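Local coordinates for protein putative SAM-dependent O-methyltranferase (Podospora anserina, PDB 4YMG) that probably transfers a methyl group from S-adenosylmethionine to an oxygen of its substrate, at residues I94-Y99 against V120-G125. Residues are numbered along the deposited sequence; the frame is centred on the assembly and turned at random.
Sequences IVTLEY and VKLIEG. With SAM (S-adenosylmethionine), chain H.
Val95 and Leu97 meet Ile123 on one side of two neighbouring parallel strands, 94-98 and 120-124. Ile123 CG1 stands anti to its carbonyl carbon (chi1 -57°), which carries CD1 back to Val95 CG1 at 3.6 Å. Leu97 lies alongside Ile123 and points the same way. Its CD2 touches Ile123 CB, also at 3.6 Å. On the other side, Leu122 bends its CD1 toward strand 94-98. That methyl reaches the Thr96 methyl CG2 at 3.8 Å and also touches Glu98 CB. Thr96 turns its hydroxyl the other way, and OG1 bonds to Glu71.

Backbone bonds alternate between the strands, from Lys121 N to Ile94 O (2.8 Å) as far as Gly125 N to Glu98 O. This last bond carries the pairing one residue past strand 120-124.

At the end of strand 94-98, the Glu98 side chain leads away from Leu122 to the cofactor. CG is anti to the backbone N (chi1 175°), and a bend at chi2 brings the carboxylate up to the two ribose hydroxyls. OE1 accepts from SAM O3' at 2.8 Å, and OE2 from SAM O2' at 2.6 Å. The backbone N atoms of Tyr75 and Ser100 also bond to OE1 and OE2 and help fix the carboxylate's rotation. With an alanine here, both ribose hydroxyls would probably lose this acceptor and the sugar would be held less firmly. The Tyr99 ring lays one face on the adenine, with SAM C5 3.4 Å above its plane and offset toward the rim.

An acidic residue at the end of the second strand, here 93-98, gripping the ribose hydroxyls is characteristic of Rossmann-like class I methyltransferases. Helix 101-114 makes the beta-alpha-beta crossover and packs on Leu122 and Val120; helix 127-130 meets Leu97 and Ile123. Strand 120-124 is outermost in this chain's sheet, and strand 68-72 flanks 93-98 on its other side.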
loop_
_atom_site.group_PDB
_atom_site.type_symbol
_atom_site.label_atom_id
_atom_site.label_comp_id
_atom_site.label_asym_id
_atom_site.label_seq_id
_atom_site.Cartn_x
_atom_site.Cartn_y
_atom_site.Cartn_z
ATOM N N ILE B 94 -12.519 -18.573 -2.293
ATOM C CA ILE B 94 -12.879 -17.177 -2.106
ATOM C C ILE B 94 -14.289 -17.116 -1.547
ATOM O O ILE B 94 -15.257 -17.483 -2.209
ATOM C CB ILE B 94 -12.760 -16.391 -3.420
ATOM C CG1 ILE B 94 -11.286 -16.347 -3.830
ATOM C CG2 ILE B 94 -13.303 -14.964 -3.251
ATOM C CD1 ILE B 94 -11.087 -16.235 -5.281
ATOM N N VAL B 95 -14.387 -16.702 -0.295
ATOM C CA VAL B 95 -15.674 -16.606 0.374
ATOM C C VAL B 95 -16.133 -15.154 0.363
ATOM O O VAL B 95 -15.399 -14.257 0.777
ATOM C CB VAL B 95 -15.586 -17.120 1.818
ATOM C CG1 VAL B 95 -16.923 -16.967 2.510
ATOM C CG2 VAL B 95 -15.110 -18.583 1.830
ATOM N N THR B 96 -17.337 -14.900 -0.117
ATOM C CA THR B 96 -17.782 -13.519 -0.138
ATOM C C THR B 96 -19.198 -13.367 0.424
ATOM O O THR B 96 -20.102 -14.157 0.115
ATOM C CB THR B 96 -17.666 -12.938 -1.582
ATOM O OG1 THR B 96 -18.065 -11.559 -1.591
ATOM C CG2 THR B 96 -18.477 -13.748 -2.592
ATOM N N LEU B 97 -19.375 -12.354 1.272
ATOM C CA LEU B 97 -20.626 -12.164 2.003
ATOM C C LEU B 97 -21.425 -10.989 1.453
ATOM O O LEU B 97 -20.848 -9.960 1.113
ATOM C CB LEU B 97 -20.359 -11.927 3.496
ATOM C CG LEU B 97 -19.362 -12.821 4.243
ATOM C CD1 LEU B 97 -19.467 -12.560 5.744
ATOM C CD2 LEU B 97 -19.604 -14.282 3.934
ATOM N N GLU B 98 -22.750 -11.136 1.395
ATOM C CA GLU B 98 -23.629 -10.090 0.851
ATOM C C GLU B 98 -25.063 -10.258 1.374
ATOM O O GLU B 98 -25.522 -11.381 1.529
ATOM C CB GLU B 98 -23.609 -10.141 -0.676
ATOM C CG GLU B 98 -24.565 -9.177 -1.343
ATOM C CD GLU B 98 -24.269 -7.752 -0.966
ATOM O OE1 GLU B 98 -23.089 -7.353 -1.107
ATOM O OE2 GLU B 98 -25.207 -7.042 -0.530
ATOM N N TYR B 99 -25.743 -9.161 1.591
ATOM C CA TYR B 99 -27.087 -9.265 2.144
ATOM C C TYR B 99 -28.203 -8.796 1.233
ATOM O O TYR B 99 -29.332 -9.117 1.382
ATOM C CB TYR B 99 -27.178 -8.643 3.515
ATOM C CG TYR B 99 -27.325 -7.177 3.581
ATOM C CD1 TYR B 99 -28.075 -6.602 4.567
ATOM C CD2 TYR B 99 -26.672 -6.346 2.703
ATOM C CE1 TYR B 99 -28.196 -5.257 4.672
ATOM C CE2 TYR B 99 -26.815 -4.988 2.787
ATOM C CZ TYR B 99 -27.570 -4.453 3.786
ATOM O OH TYR B 99 -27.742 -3.112 3.942
ATOM N N VAL B 120 -15.360 -19.778 -5.839
ATOM C CA VAL B 120 -16.027 -18.617 -5.274
ATOM C C VAL B 120 -17.342 -19.051 -4.646
ATOM O O VAL B 120 -18.213 -19.600 -5.322
ATOM C CB VAL B 120 -16.315 -17.517 -6.316
ATOM C CG1 VAL B 120 -17.042 -16.344 -5.644
ATOM C CG2 VAL B 120 -15.027 -17.042 -6.962
ATOM N N LYS B 121 -17.473 -18.799 -3.352
ATOM C CA LYS B 121 -18.659 -19.168 -2.618
ATOM C C LYS B 121 -19.329 -17.922 -2.059
ATOM O O LYS B 121 -18.761 -17.206 -1.234
ATOM C CB LYS B 121 -18.304 -20.158 -1.506
ATOM C CG LYS B 121 -18.174 -21.603 -2.018
ATOM C CD LYS B 121 -16.786 -22.192 -1.774
ATOM C CE LYS B 121 -16.614 -23.570 -2.424
ATOM N NZ LYS B 121 -16.263 -23.504 -3.874
ATOM N N LEU B 122 -20.537 -17.663 -2.533
ATOM C CA LEU B 122 -21.309 -16.513 -2.099
ATOM C C LEU B 122 -22.194 -16.884 -0.917
ATOM O O LEU B 122 -23.076 -17.738 -1.027
ATOM C CB LEU B 122 -22.156 -15.984 -3.254
ATOM C CG LEU B 122 -23.085 -14.804 -2.993
ATOM C CD1 LEU B 122 -22.295 -13.592 -2.552
ATOM C CD2 LEU B 122 -23.898 -14.498 -4.252
ATOM N N ILE B 123 -21.959 -16.246 0.220
ATOM C CA ILE B 123 -22.763 -16.540 1.392
ATOM C C ILE B 123 -23.762 -15.422 1.632
ATOM O O ILE B 123 -23.389 -14.271 1.864
ATOM C CB ILE B 123 -21.882 -16.750 2.612
ATOM C CG1 ILE B 123 -20.892 -17.876 2.303
ATOM C CG2 ILE B 123 -22.740 -17.048 3.855
ATOM C CD1 ILE B 123 -20.078 -18.316 3.470
ATOM N N GLU B 124 -25.041 -15.772 1.578
ATOM C CA GLU B 124 -26.100 -14.770 1.600
ATOM C C GLU B 124 -26.560 -14.444 3.010
ATOM O O GLU B 124 -26.697 -15.326 3.850
ATOM C CB GLU B 124 -27.289 -15.251 0.762
ATOM C CG GLU B 124 -26.888 -15.726 -0.623
ATOM C CD GLU B 124 -28.072 -16.199 -1.448
ATOM O OE1 GLU B 124 -27.842 -16.818 -2.509
ATOM O OE2 GLU B 124 -29.223 -15.935 -1.041
ATOM N N GLY B 125 -26.803 -13.165 3.261
ATOM C CA GLY B 125 -27.369 -12.741 4.528
ATOM C C GLY B 125 -26.573 -11.618 5.153
ATOM O O GLY B 125 -25.485 -11.287 4.682
HETATM N N SAM H . -16.372 -5.198 -2.651
HETATM C CA SAM H . -17.129 -4.588 -3.748
HETATM C C SAM H . -16.241 -4.081 -4.885
HETATM O O SAM H . -15.026 -3.890 -4.728
HETATM O OXT SAM H . -16.752 -3.842 -5.982
HETATM C CB SAM H . -18.018 -3.436 -3.295
HETATM C CG SAM H . -18.599 -3.523 -1.889
HETATM S SD SAM H . -19.950 -2.334 -1.659
HETATM C CE SAM H . -18.991 -0.848 -1.236
HETATM C "C5'" SAM H . -20.613 -2.782 -0.021
HETATM C "C4'" SAM H . -21.488 -4.025 -0.102
HETATM O "O4'" SAM H . -21.752 -4.505 1.203
HETATM C "C3'" SAM H . -22.841 -3.706 -0.736
HETATM O "O3'" SAM H . -23.067 -4.603 -1.797
HETATM C "C2'" SAM H . -23.856 -3.923 0.378
HETATM O "O2'" SAM H . -25.062 -4.489 -0.081
HETATM C "C1'" SAM H . -23.110 -4.867 1.310
HETATM N N9 SAM H . -23.536 -4.767 2.713
HETATM C C8 SAM H . -23.815 -3.638 3.453
HETATM N N7 SAM H . -24.160 -4.026 4.710
HETATM C C5 SAM H . -24.079 -5.383 4.780
HETATM C C6 SAM H . -24.320 -6.307 5.793
HETATM N N6 SAM H . -24.704 -5.906 7.002
HETATM N N1 SAM H . -24.149 -7.655 5.540
HETATM C C2 SAM H . -23.766 -8.091 4.292
HETATM N N3 SAM H . -23.528 -7.180 3.285
HETATM C C4 SAM H . -23.674 -5.852 3.531
#